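Antifreeze protein (Marinomonas primoryensis, PDB 5JUH) belongs to a giant RTX adhesin that holds its Antarctic bacterium to diatoms and ice, here represented by the calcium-binding C-terminal domain RV. Local coordinates at residues F97-T102 with D164-G169; D119-T124 with G156-G161; D125-I130 with E149-T154; S187-Y192 with E196-I201. All blocks are in the same frame, centred on the assembly; numbering follows the deposited sequence. Where two conformers were deposited one is given.

Contact 1 of 4, residues F97-T102 with D164-G169. With CA (calcium ion), chain C.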
loop_
_atom_site.group_PDB
_atom_site.type_symbol
_atom_site.label_atom_id
_atom_site.label_comp_id
_atom_site.label_asym_id
_atom_site.label_seq_id
_atom_site.Cartn_x
_atom_site.Cartn_y
_atom_site.Cartn_z
ATOM N N PHE A 97 -6.604 1.253 -1.437
ATOM C CA PHE A 97 -6.082 1.595 -2.735
ATOM C C PHE A 97 -5.450 0.381 -3.341
ATOM O O PHE A 97 -4.501 -0.181 -2.804
ATOM C CB PHE A 97 -5.012 2.750 -2.643
ATOM C CG PHE A 97 -5.571 3.995 -1.981
ATOM C CD1 PHE A 97 -6.140 4.995 -2.723
ATOM C CD2 PHE A 97 -5.474 4.220 -0.596
ATOM C CE1 PHE A 97 -6.653 6.141 -2.152
ATOM C CE2 PHE A 97 -5.995 5.351 -0.011
ATOM C CZ PHE A 97 -6.529 6.318 -0.781
ATOM N N ILE A 98 -6.051 -0.092 -4.440
ATOM C CA ILE A 98 -5.462 -1.229 -5.164
ATOM C C ILE A 98 -4.465 -0.790 -6.170
ATOM O O ILE A 98 -4.781 0.089 -6.956
ATOM C CB ILE A 98 -6.605 -2.059 -5.869
ATOM C CG1 ILE A 98 -7.669 -2.528 -4.864
ATOM C CG2 ILE A 98 -5.994 -3.252 -6.581
ATOM C CD1 ILE A 98 -8.877 -3.222 -5.522
ATOM N N LEU A 99 -3.263 -1.310 -6.119
ATOM C CA LEU A 99 -2.202 -0.836 -6.983
ATOM C C LEU A 99 -1.770 -1.973 -7.935
ATOM O O LEU A 99 -1.632 -3.102 -7.576
ATOM C CB LEU A 99 -0.969 -0.398 -6.133
ATOM C CG LEU A 99 -1.362 0.868 -5.329
ATOM C CD1 LEU A 99 -0.170 1.143 -4.434
ATOM C CD2 LEU A 99 -1.536 2.073 -6.210
ATOM N N ASN A 100 -1.510 -1.559 -9.136
ATOM C CA ASN A 100 -0.993 -2.381 -10.232
ATOM C C ASN A 100 0.495 -2.304 -10.284
ATOM O O ASN A 100 1.121 -1.241 -10.117
ATOM C CB ASN A 100 -1.683 -1.970 -11.551
ATOM C CG ASN A 100 -1.426 -0.547 -11.932
ATOM O OD1 ASN A 100 -0.948 -0.248 -13.135
ATOM N ND2 ASN A 100 -1.713 0.355 -11.018
ATOM N N ASP A 101 1.097 -3.396 -10.693
ATOM C CA ASP A 101 2.540 -3.416 -10.906
ATOM C C ASP A 101 2.803 -2.994 -12.372
ATOM O O ASP A 101 2.425 -3.624 -13.269
ATOM C CB ASP A 101 2.950 -4.880 -10.749
ATOM C CG ASP A 101 4.396 -5.089 -10.700
ATOM O OD1 ASP A 101 5.192 -4.118 -10.774
ATOM O OD2 ASP A 101 4.826 -6.357 -10.699
ATOM N N THR A 102 3.569 -2.014 -12.585
ATOM C CA THR A 102 3.997 -1.538 -13.900
ATOM C C THR A 102 5.472 -1.906 -14.059
ATOM O O THR A 102 6.147 -2.114 -13.108
ATOM C CB THR A 102 3.825 -0.008 -14.112
ATOM O OG1 THR A 102 4.697 0.636 -13.179
ATOM C CG2 THR A 102 2.391 0.449 -13.936
ATOM N N ASP A 164 9.073 2.067 -5.893
ATOM C CA ASP A 164 7.898 2.669 -5.368
ATOM C C ASP A 164 6.602 2.035 -5.956
ATOM O O ASP A 164 6.493 1.776 -7.151
ATOM C CB ASP A 164 7.871 4.180 -5.612
ATOM C CG ASP A 164 8.894 4.893 -4.777
ATOM O OD1 ASP A 164 8.855 4.814 -3.487
ATOM O OD2 ASP A 164 9.705 5.605 -5.318
ATOM N N VAL A 165 5.698 1.725 -5.061
ATOM C CA VAL A 165 4.412 1.167 -5.490
ATOM C C VAL A 165 3.469 2.240 -6.008
ATOM O O VAL A 165 2.468 1.953 -6.695
ATOM C CB VAL A 165 3.776 0.285 -4.390
ATOM C CG1 VAL A 165 4.708 -0.795 -3.853
ATOM C CG2 VAL A 165 3.189 1.122 -3.258
ATOM N N ALA A 166 3.711 3.466 -5.524
ATOM C CA ALA A 166 2.855 4.625 -5.794
ATOM C C ALA A 166 3.669 5.851 -5.418
ATOM O O ALA A 166 4.569 5.727 -4.622
ATOM C CB ALA A 166 1.518 4.639 -5.022
ATOM N N ASN A 167 3.247 7.025 -5.892
ATOM C CA ASN A 167 3.774 8.274 -5.343
ATOM C C ASN A 167 2.767 8.778 -4.350
ATOM O O ASN A 167 1.594 8.887 -4.665
ATOM C CB ASN A 167 3.966 9.270 -6.485
ATOM C CG ASN A 167 5.109 8.832 -7.392
ATOM O OD1 ASN A 167 4.935 8.720 -8.630
ATOM N ND2 ASN A 167 6.169 8.567 -6.840
ATOM N N PHE A 168 3.163 9.018 -3.129
ATOM C CA PHE A 168 2.318 9.509 -2.064
ATOM C C PHE A 168 2.300 11.010 -2.031
ATOM O O PHE A 168 3.350 11.612 -2.021
ATOM C CB PHE A 168 2.706 8.876 -0.742
ATOM C CG PHE A 168 2.470 7.388 -0.673
ATOM C CD1 PHE A 168 1.182 6.957 -0.378
ATOM C CD2 PHE A 168 3.427 6.485 -1.066
ATOM C CE1 PHE A 168 0.879 5.638 -0.319
ATOM C CE2 PHE A 168 3.140 5.135 -1.105
ATOM C CZ PHE A 168 1.838 4.733 -0.742
ATOM N N GLY A 169 1.134 11.633 -2.124
ATOM C CA GLY A 169 0.977 13.054 -2.243
ATOM C C GLY A 169 0.949 13.818 -0.943
ATOM O O GLY A 169 1.176 13.229 0.102
HETATM CA CA CA C . 7.131 -2.916 -11.234
HETATM O O HOH W 1 2.445 0.655 -8.928
HETATM O O HOH W 2 6.417 -0.699 -10.864
HETATM O O HOH W 3 6.735 -1.925 -9.077
HETATM O O HOH W 4 7.695 -4.760 -12.670
HETATM O O HOH W 5 8.674 -3.927 -9.927
HETATM O O HOH W 6 8.968 -2.004 -12.015
#
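L99 packs against V165 and A166 in a small, buried apolar contact that joins the two sheets. L99 comes just after strand 96-98 of one sheet, while V165 and A166 lie where strand 163-168 of the other sheet is interrupted. The CD1 methyl of L99 does most of the touching. It meets CG2 of V165 at 3.6 Å, the two side chains crossing at about a right angle, and lies 3.9 Å from CB of A166. With CG1 of V165 anti to the carbonyl carbon (chi1 -52°), CG2 falls between the backbone N and the carbonyl carbon, and this is the methyl that faces L99. L126 of helix 124-127 packs on both L99 and V165.

No direct hydrogen bond crosses here, but a single water links the backbones. Water 1 donates to N100 O at 2.6 Å and to V165 O, also at 2.6 Å, so both its protons are spent on carbonyls from the two sides. Further along the first segment, D101 OD1 and T102 O each hold a calcium ion at 2.3 Å. Five waters complete its seven ligands, and one of them, water 2, also donates to T102 OG1. The backbone N-H of D101, itself a ligand residue, goes to D125 OD2.

With five of seven ligands being water, the protein holds this calcium through just two consecutive residues of a loop. Between these two segments, methyl packing and one bridging water make the contact; the metal lies off to the side.

Contact 2 of 4, residues D119-T124 with G156-G161. With CA (calcium ion), chain G.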
loop_
_atom_site.group_PDB
_atom_site.type_symbol
_atom_site.label_atom_id
_atom_site.label_comp_id
_atom_site.label_asym_id
_atom_site.label_seq_id
_atom_site.Cartn_x
_atom_site.Cartn_y
_atom_site.Cartn_z
ATOM N N ASP A 119 -6.433 3.997 6.091
ATOM C CA ASP A 119 -6.419 3.442 4.771
ATOM C C ASP A 119 -5.497 2.210 4.689
ATOM O O ASP A 119 -4.749 1.893 5.594
ATOM C CB ASP A 119 -5.921 4.539 3.819
ATOM C CG ASP A 119 -6.797 5.749 3.769
ATOM O OD1 ASP A 119 -8.047 5.755 3.887
ATOM O OD2 ASP A 119 -6.193 6.844 3.504
ATOM N N ALA A 120 -5.544 1.538 3.510
ATOM C CA ALA A 120 -4.732 0.340 3.283
ATOM C C ALA A 120 -4.347 0.245 1.837
ATOM O O ALA A 120 -4.945 0.857 1.021
ATOM C CB ALA A 120 -5.538 -0.904 3.658
ATOM N N LEU A 121 -3.297 -0.490 1.548
ATOM C CA LEU A 121 -2.839 -0.714 0.204
ATOM C C LEU A 121 -2.960 -2.199 -0.157
ATOM O O LEU A 121 -2.456 -3.060 0.543
ATOM C CB LEU A 121 -1.368 -0.377 0.116
ATOM C CG LEU A 121 -0.936 1.046 0.541
ATOM C CD1 LEU A 121 0.560 1.207 0.464
ATOM C CD2 LEU A 121 -1.587 2.068 -0.402
ATOM N N ASP A 122 -3.641 -2.476 -1.256
ATOM C CA ASP A 122 -3.684 -3.848 -1.787
ATOM C C ASP A 122 -2.505 -4.014 -2.747
ATOM O O ASP A 122 -2.546 -3.445 -3.850
ATOM C CB ASP A 122 -5.049 -4.155 -2.412
ATOM C CG ASP A 122 -5.159 -5.612 -2.901
ATOM O OD1 ASP A 122 -4.101 -6.212 -3.190
ATOM O OD2 ASP A 122 -6.305 -6.125 -2.931
ATOM N N LEU A 123 -1.538 -4.765 -2.297
ATOM C CA LEU A 123 -0.329 -4.906 -3.068
ATOM C C LEU A 123 -0.179 -6.270 -3.727
ATOM O O LEU A 123 0.853 -6.583 -4.122
ATOM C CB LEU A 123 0.933 -4.707 -2.136
ATOM C CG LEU A 123 0.940 -3.283 -1.512
ATOM C CD1 LEU A 123 2.227 -3.165 -0.690
ATOM C CD2 LEU A 123 0.918 -2.157 -2.578
ATOM N N THR A 124 -1.262 -7.004 -3.753
ATOM C CA THR A 124 -1.211 -8.370 -4.351
ATOM C C THR A 124 -0.567 -8.425 -5.719
ATOM O O THR A 124 0.234 -9.246 -5.941
ATOM C CB THR A 124 -2.641 -8.954 -4.435
ATOM O OG1 THR A 124 -3.265 -8.932 -3.155
ATOM C CG2 THR A 124 -2.600 -10.413 -4.937
ATOM N N GLY A 156 6.474 8.130 3.977
ATOM C CA GLY A 156 6.076 8.633 2.628
ATOM C C GLY A 156 6.382 7.763 1.454
ATOM O O GLY A 156 6.149 8.189 0.309
ATOM N N HIS A 157 6.892 6.554 1.757
ATOM C CA HIS A 157 7.201 5.635 0.690
ATOM C C HIS A 157 6.809 4.201 1.081
ATOM O O HIS A 157 7.002 3.759 2.219
ATOM C CB HIS A 157 8.704 5.601 0.327
ATOM C CG HIS A 157 9.182 6.875 -0.268
ATOM N ND1 HIS A 157 9.241 7.048 -1.636
ATOM C CD2 HIS A 157 9.502 8.031 0.312
ATOM C CE1 HIS A 157 9.581 8.295 -1.868
ATOM N NE2 HIS A 157 9.719 8.906 -0.716
ATOM N N VAL A 158 6.426 3.455 0.035
ATOM C CA VAL A 158 6.251 2.004 0.174
ATOM C C VAL A 158 6.857 1.396 -1.081
ATOM O O VAL A 158 6.483 1.772 -2.219
ATOM C CB VAL A 158 4.727 1.638 0.285
ATOM C CG1 VAL A 158 4.528 0.134 0.373
ATOM C CG2 VAL A 158 4.095 2.313 1.496
ATOM N N LYS A 159 7.764 0.463 -0.900
ATOM C CA LYS A 159 8.539 -0.094 -2.001
ATOM C C LYS A 159 8.423 -1.605 -1.967
ATOM O O LYS A 159 8.441 -2.167 -0.925
ATOM C CB LYS A 159 10.004 0.345 -1.939
ATOM C CG LYS A 159 10.147 1.870 -2.126
ATOM C CD LYS A 159 11.608 2.177 -2.025
ATOM C CE LYS A 159 11.868 3.643 -1.875
ATOM N NZ LYS A 159 11.890 4.419 -3.045
ATOM N N VAL A 160 8.394 -2.176 -3.181
ATOM C CA VAL A 160 8.539 -3.649 -3.380
ATOM C C VAL A 160 9.629 -3.894 -4.359
ATOM O O VAL A 160 9.612 -3.264 -5.352
ATOM C CB VAL A 160 7.166 -4.262 -3.818
ATOM C CG1 VAL A 160 7.342 -5.719 -4.064
ATOM C CG2 VAL A 160 6.044 -4.105 -2.805
ATOM N N GLY A 161 10.671 -4.670 -4.022
ATOM C CA GLY A 161 11.787 -4.796 -4.951
ATOM C C GLY A 161 12.550 -3.556 -5.258
ATOM O O GLY A 161 13.025 -3.347 -6.394
HETATM CA CA CA G . -9.441 7.664 3.699
HETATM O O HOH W 7 -7.817 8.473 2.157
HETATM O O HOH W 8 -8.541 8.895 5.524
#
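D122 OD1 is gripped twice by T124, at the turn that leads out of strand 120-122; L121 of that strand and L123 just after it meet V158 and V160. The hydroxyl OG1 of T124 donates to D122 OD1 at 2.8 Å, arriving on the syn side and 18° out of the carboxylate plane. The backbone N of T124 donates to the same oxygen at 3.0 Å, nearly in line with the C-O bond, which makes an Asx turn. L123 sits at the N-cap position of helix 124-127, so the turn swings the chain from strand 120-122 into that helix. T124 OG1 has a second partner in N193 N.

Across the contact everything is apolar. L121 and V158 reach toward each other tip to tip, with L121 CD1 3.8 Å from V158 CG2. The other branch, CG1, is set anti to the backbone N of V158 (chi1 178°) and meets L123 CD1 at 4.2 Å. That same leucine methyl approaches V160 CG2 more loosely, at 4.5 Å. V165 packs on L123, V158 and V160, extending the apolar layer between the two sheets.

At the other end of the first segment, D119 OD1 binds a calcium ion at 2.4 Å, together with L91 O, G93 O, D95 OD2 and waters 7 and 8. Water 7 may also donate to D119 OD2, and N115 N bonds to that oxygen, so both carboxylate oxygens are engaged.

Polar bonds and a calcium ligand probably help hold the chain at both ends of strand 120-122, while the contact itself relies on methyls of branched side chains meeting between facing sheets.

Contact 3 of 4, residues D125-I130 with E149-T154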
loop_
_atom_site.group_PDB
_atom_site.type_symbol
_atom_site.label_atom_id
_atom_site.label_comp_id
_atom_site.label_asym_id
_atom_site.label_seq_id
_atom_site.Cartn_x
_atom_site.Cartn_y
_atom_site.Cartn_z
ATOM N N ASP A 125 -0.916 -7.457 -6.557
ATOM C CA ASP A 125 -0.345 -7.497 -7.911
ATOM C C ASP A 125 1.155 -7.243 -7.977
ATOM O O ASP A 125 1.817 -7.706 -8.831
ATOM C CB ASP A 125 -1.068 -6.447 -8.785
ATOM C CG ASP A 125 -0.820 -6.659 -10.282
ATOM O OD1 ASP A 125 -1.120 -7.713 -10.736
ATOM O OD2 ASP A 125 -0.358 -5.761 -10.870
ATOM N N LEU A 126 1.691 -6.543 -7.023
ATOM C CA LEU A 126 3.121 -6.320 -6.972
ATOM C C LEU A 126 3.904 -7.474 -6.384
ATOM O O LEU A 126 5.069 -7.551 -6.561
ATOM C CB LEU A 126 3.383 -5.038 -6.094
ATOM C CG LEU A 126 2.911 -3.882 -6.983
ATOM C CD1 LEU A 126 1.639 -3.233 -6.697
ATOM C CD2 LEU A 126 4.017 -2.964 -7.217
ATOM N N LEU A 127 3.246 -8.278 -5.583
ATOM C CA LEU A 127 3.864 -9.296 -4.786
ATOM C C LEU A 127 3.798 -10.699 -5.398
ATOM O O LEU A 127 4.673 -11.506 -5.201
ATOM C CB LEU A 127 3.268 -9.273 -3.402
ATOM C CG LEU A 127 3.670 -8.044 -2.590
ATOM C CD1 LEU A 127 2.725 -7.869 -1.451
ATOM C CD2 LEU A 127 5.147 -8.142 -2.095
ATOM N N THR A 128 2.730 -10.936 -6.130
ATOM C CA THR A 128 2.462 -12.307 -6.656
ATOM C C THR A 128 3.489 -12.826 -7.642
ATOM O O THR A 128 3.798 -14.030 -7.575
ATOM C CB THR A 128 1.049 -12.451 -7.241
ATOM O OG1 THR A 128 0.888 -11.557 -8.325
ATOM C CG2 THR A 128 0.017 -12.137 -6.201
ATOM N N GLY A 129 4.063 -11.972 -8.441
ATOM C CA GLY A 129 5.085 -12.413 -9.387
ATOM C C GLY A 129 6.488 -12.554 -8.834
ATOM O O GLY A 129 7.451 -12.864 -9.613
ATOM N N ILE A 130 6.687 -12.317 -7.510
ATOM C CA ILE A 130 7.998 -12.605 -6.870
ATOM C C ILE A 130 8.162 -14.071 -6.686
ATOM O O ILE A 130 7.234 -14.769 -6.282
ATOM C CB ILE A 130 8.047 -11.913 -5.517
ATOM C CG1 ILE A 130 7.946 -10.415 -5.723
ATOM C CG2 ILE A 130 9.272 -12.334 -4.755
ATOM C CD1 ILE A 130 7.864 -9.661 -4.360
ATOM N N GLU A 149 9.684 -9.262 4.595
ATOM C CA GLU A 149 10.898 -9.287 3.858
ATOM C C GLU A 149 10.796 -8.415 2.570
ATOM O O GLU A 149 11.729 -7.742 2.188
ATOM C CB GLU A 149 11.260 -10.726 3.440
ATOM C CG GLU A 149 12.623 -10.714 2.777
ATOM C CD GLU A 149 13.175 -12.026 2.457
ATOM O OE1 GLU A 149 12.453 -13.010 2.530
ATOM O OE2 GLU A 149 14.402 -12.150 2.225
ATOM N N ASN A 150 9.621 -8.313 1.981
ATOM C CA ASN A 150 9.478 -7.756 0.658
ATOM C C ASN A 150 8.865 -6.416 0.544
ATOM O O ASN A 150 9.058 -5.775 -0.491
ATOM C CB ASN A 150 8.772 -8.741 -0.338
ATOM C CG ASN A 150 9.645 -9.900 -0.658
ATOM O OD1 ASN A 150 10.560 -9.835 -1.502
ATOM N ND2 ASN A 150 9.409 -10.998 0.026
ATOM N N VAL A 151 8.148 -5.960 1.535
ATOM C CA VAL A 151 7.496 -4.676 1.492
ATOM C C VAL A 151 8.290 -3.732 2.422
ATOM O O VAL A 151 8.403 -3.981 3.636
ATOM C CB VAL A 151 6.008 -4.731 1.929
ATOM C CG1 VAL A 151 5.419 -3.327 1.896
ATOM C CG2 VAL A 151 5.251 -5.722 1.087
ATOM N N LYS A 152 8.889 -2.682 1.903
ATOM C CA LYS A 152 9.688 -1.752 2.654
ATOM C C LYS A 152 8.871 -0.490 2.833
ATOM O O LYS A 152 8.620 0.267 1.854
ATOM C CB LYS A 152 10.993 -1.498 1.944
ATOM C CG LYS A 152 11.857 -2.728 1.844
ATOM C CD LYS A 152 13.176 -2.593 2.487
ATOM C CE LYS A 152 13.882 -3.884 2.829
ATOM N NZ LYS A 152 13.367 -5.050 1.959
ATOM N N VAL A 153 8.512 -0.204 4.094
ATOM C CA VAL A 153 7.652 0.966 4.428
ATOM C C VAL A 153 8.516 2.000 5.118
ATOM O O VAL A 153 9.185 1.679 6.125
ATOM C CB VAL A 153 6.524 0.530 5.334
ATOM C CG1 VAL A 153 5.622 1.684 5.519
ATOM C CG2 VAL A 153 5.788 -0.653 4.666
ATOM N N THR A 154 8.535 3.239 4.584
ATOM C CA THR A 154 9.240 4.321 5.253
ATOM C C THR A 154 8.334 5.523 5.243
ATOM O O THR A 154 7.231 5.470 4.716
ATOM C CB THR A 154 10.603 4.605 4.623
ATOM O OG1 THR A 154 10.376 4.916 3.230
ATOM C CG2 THR A 154 11.505 3.429 4.787
#
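N150, L127 and I130 make most of this contact, in which helix 124-127 and the turn L127-I130 lie against the junction of helix 140-150 and strand 151-154. N150 presents two different surfaces. Its CB takes the L127 CD2 methyl at 4.1 Å, and its amide lies beside I130, whose CD1 comes to 3.9 Å from N150 OD1 as the two side chains run alongside each other, pointing opposite ways. That is van der Waals contact without a hydrogen bond. The polar bond of the amide is made at home, where N150 ND2 pairs with F146 O of its own helix.

The same CD2 methyl of L127 also meets V151 CG2 at 4.0 Å, with the side chains nearly perpendicular. V151 is the first residue to leave helical geometry, and it sets CG2 anti to its carbonyl carbon (chi1 178° for CG1), the branch that L127 meets. I130 is brought alongside by a type I turn from L127 to I130, closed by I130 N to L127 O at 3.2 Å.

Helix 140-150 continues the apolar surface, with F146 touching both L127 and I130, and L147 touching L127. V160 of strand 157-160 also touches L127 and I130, while Y192 of strand 187-192 packs on L127. The turn L127-I130 thus packs against helix 140-150 and the ends of strands 157-160 and 187-192, one from each sheet.

Contact 4 of 4, residues S187-Y192 with E196-I201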
loop_
_atom_site.group_PDB
_atom_site.type_symbol
_atom_site.label_atom_id
_atom_site.label_comp_id
_atom_site.label_asym_id
_atom_site.label_seq_id
_atom_site.Cartn_x
_atom_site.Cartn_y
_atom_site.Cartn_z
ATOM N N SER A 187 2.943 1.682 11.440
ATOM C CA SER A 187 2.795 0.639 10.429
ATOM C C SER A 187 1.748 1.016 9.422
ATOM O O SER A 187 0.940 1.946 9.606
ATOM C CB SER A 187 2.401 -0.720 11.098
ATOM O OG SER A 187 1.149 -0.534 11.789
ATOM N N ILE A 188 1.762 0.269 8.322
ATOM C CA ILE A 188 0.704 0.422 7.296
ATOM C C ILE A 188 -0.029 -0.884 7.155
ATOM O O ILE A 188 0.565 -1.974 7.375
ATOM C CB ILE A 188 1.229 0.887 5.926
ATOM C CG1 ILE A 188 2.098 -0.080 5.293
ATOM C CG2 ILE A 188 1.767 2.300 6.000
ATOM C CD1 ILE A 188 2.131 0.114 3.783
ATOM N N LYS A 189 -1.272 -0.776 6.731
ATOM C CA LYS A 189 -2.102 -1.928 6.442
ATOM C C LYS A 189 -1.881 -2.366 4.957
ATOM O O LYS A 189 -2.080 -1.542 4.058
ATOM C CB LYS A 189 -3.524 -1.620 6.726
ATOM C CG LYS A 189 -3.745 -1.327 8.194
ATOM C CD LYS A 189 -5.190 -1.244 8.611
ATOM C CE LYS A 189 -5.842 -0.036 8.011
ATOM N NZ LYS A 189 -7.194 0.244 8.693
ATOM N N VAL A 190 -1.465 -3.606 4.743
ATOM C CA VAL A 190 -1.166 -4.144 3.437
ATOM C C VAL A 190 -2.061 -5.355 3.243
ATOM O O VAL A 190 -2.153 -6.229 4.145
ATOM C CB VAL A 190 0.281 -4.584 3.328
ATOM C CG1 VAL A 190 0.547 -5.344 2.070
ATOM C CG2 VAL A 190 1.200 -3.424 3.532
ATOM N N ILE A 191 -2.756 -5.371 2.104
ATOM C CA ILE A 191 -3.645 -6.482 1.719
ATOM C C ILE A 191 -2.920 -7.361 0.667
ATOM O O ILE A 191 -2.320 -6.871 -0.262
ATOM C CB ILE A 191 -4.970 -5.968 1.192
ATOM C CG1 ILE A 191 -5.732 -5.285 2.384
ATOM C CG2 ILE A 191 -5.801 -7.099 0.648
ATOM C CD1 ILE A 191 -6.775 -4.344 1.902
ATOM N N TYR A 192 -2.910 -8.658 0.935
ATOM C CA TYR A 192 -2.382 -9.641 0.015
ATOM C C TYR A 192 -3.426 -10.785 -0.024
ATOM O O TYR A 192 -3.803 -11.350 0.990
ATOM C CB TYR A 192 -1.060 -10.191 0.516
ATOM C CG TYR A 192 -0.420 -11.252 -0.374
ATOM C CD1 TYR A 192 0.217 -10.888 -1.496
ATOM C CD2 TYR A 192 -0.524 -12.619 -0.139
ATOM C CE1 TYR A 192 0.777 -11.825 -2.335
ATOM C CE2 TYR A 192 0.027 -13.508 -0.956
ATOM C CZ TYR A 192 0.673 -13.107 -2.061
ATOM O OH TYR A 192 1.328 -14.057 -2.922
ATOM N N GLU A 196 -5.548 -8.910 5.418
ATOM C CA GLU A 196 -4.838 -7.685 5.789
ATOM C C GLU A 196 -3.767 -7.963 6.861
ATOM O O GLU A 196 -3.975 -8.713 7.829
ATOM C CB GLU A 196 -5.858 -6.664 6.247
ATOM C CG GLU A 196 -5.206 -5.296 6.430
ATOM C CD GLU A 196 -6.259 -4.236 6.573
ATOM O OE1 GLU A 196 -6.866 -4.032 7.615
ATOM O OE2 GLU A 196 -6.449 -3.570 5.510
ATOM N N TYR A 197 -2.674 -7.223 6.693
ATOM C CA TYR A 197 -1.498 -7.305 7.532
ATOM C C TYR A 197 -0.924 -5.977 7.892
ATOM O O TYR A 197 -1.099 -5.085 7.124
ATOM C CB TYR A 197 -0.388 -8.081 6.741
ATOM C CG TYR A 197 -0.865 -9.464 6.321
ATOM C CD1 TYR A 197 -1.635 -9.627 5.138
ATOM C CD2 TYR A 197 -0.581 -10.578 7.044
ATOM C CE1 TYR A 197 -2.101 -10.848 4.756
ATOM C CE2 TYR A 197 -1.019 -11.817 6.672
ATOM C CZ TYR A 197 -1.821 -11.963 5.554
ATOM O OH TYR A 197 -2.240 -13.192 5.189
ATOM N N SER A 198 -0.358 -5.824 9.120
ATOM C CA SER A 198 0.223 -4.573 9.542
ATOM C C SER A 198 1.731 -4.670 9.440
ATOM O O SER A 198 2.312 -5.504 10.098
ATOM C CB SER A 198 -0.198 -4.253 10.983
ATOM O OG SER A 198 -1.513 -3.732 10.896
ATOM N N ILE A 199 2.332 -3.866 8.600
ATOM C CA ILE A 199 3.734 -3.914 8.300
ATOM C C ILE A 199 4.385 -2.639 8.843
ATOM O O ILE A 199 4.045 -1.521 8.449
ATOM C CB ILE A 199 4.003 -4.066 6.765
ATOM C CG1 ILE A 199 3.277 -5.314 6.193
ATOM C CG2 ILE A 199 5.513 -4.131 6.522
ATOM C CD1 ILE A 199 3.604 -6.646 6.883
ATOM N N ASN A 200 5.368 -2.815 9.755
ATOM C CA ASN A 200 5.994 -1.677 10.383
ATOM C C ASN A 200 6.941 -0.928 9.468
ATOM O O ASN A 200 7.623 -1.539 8.638
ATOM C CB ASN A 200 6.760 -2.074 11.604
ATOM C CG ASN A 200 5.862 -2.347 12.795
ATOM O OD1 ASN A 200 5.537 -1.421 13.612
ATOM N ND2 ASN A 200 5.541 -3.556 12.965
ATOM N N ILE A 201 6.987 0.336 9.685
ATOM C CA ILE A 201 8.072 1.183 9.178
ATOM C C ILE A 201 9.428 0.569 9.597
ATOM O O ILE A 201 9.660 0.193 10.757
ATOM C CB ILE A 201 7.871 2.595 9.693
ATOM C CG1 ILE A 201 6.650 3.200 9.047
ATOM C CG2 ILE A 201 9.149 3.413 9.562
ATOM C CD1 ILE A 201 6.775 4.601 8.625
HETATM O O HOH W 9 -1.145 -1.005 10.601
HETATM O O HOH W 10 -3.148 -13.557 2.619
#
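Strands 187-192 and 196-200 run antiparallel at 148°, paired by four backbone hydrogen bonds: I188 N and O with I199 O and N, and V190 N and O with Y197 O and N. Of these, V190 N to Y197 O is 2.8 Å long and nearly straight at the hydrogen (172°).

On the face carrying K189, I191 and E196, the glutamate lies across its neighbours. E196 CG is anti to the backbone N (chi1 -171°), and the carboxylate comes down between them, OE1 3.4 Å from K189 CD and OE2 3.6 Å from I191 CG1. K189 NZ stays 4.4 Å from E196 OE1, too far for a salt bridge, and bonds E118 O instead. Water 9 links S187 OG (2.6 Å) with S198 OG.

On the other face, the V190 and I199 side chains meet at a slant, V190 CG2 3.9 Å from I199 CG1. The Y197 ring turns its edge to V190 O, and its hydroxyl shares water 10 with Y192 O. Helix 140-150 packs on Y197, and V153 lies on I188 and I199.

This is a classical antiparallel beta hairpin, here closing the edge of an otherwise parallel sheet in an RTX domain.

In the fold
Followed from the N terminus, the chain opens contact 1 at 97-102, contact 2 at 119-124 and contact 3 at 125-130. The three then close in reverse order, at 149-154, 156-161 and 164-169, so that contact 3 lies within contact 2 and contact 2 within contact 1, with no crossing. Contact 4 follows in series as a local hairpin. Contacts 1 and 2 tie together the two sheets, and contact 3 fits the helix 124-127 turn to the start of the antiparallel part of one of them. Hydrogen bonds from L121 to K189 and I191 join contact 2 to contact 4, while V153 packs on I188 between contacts 3 and 4.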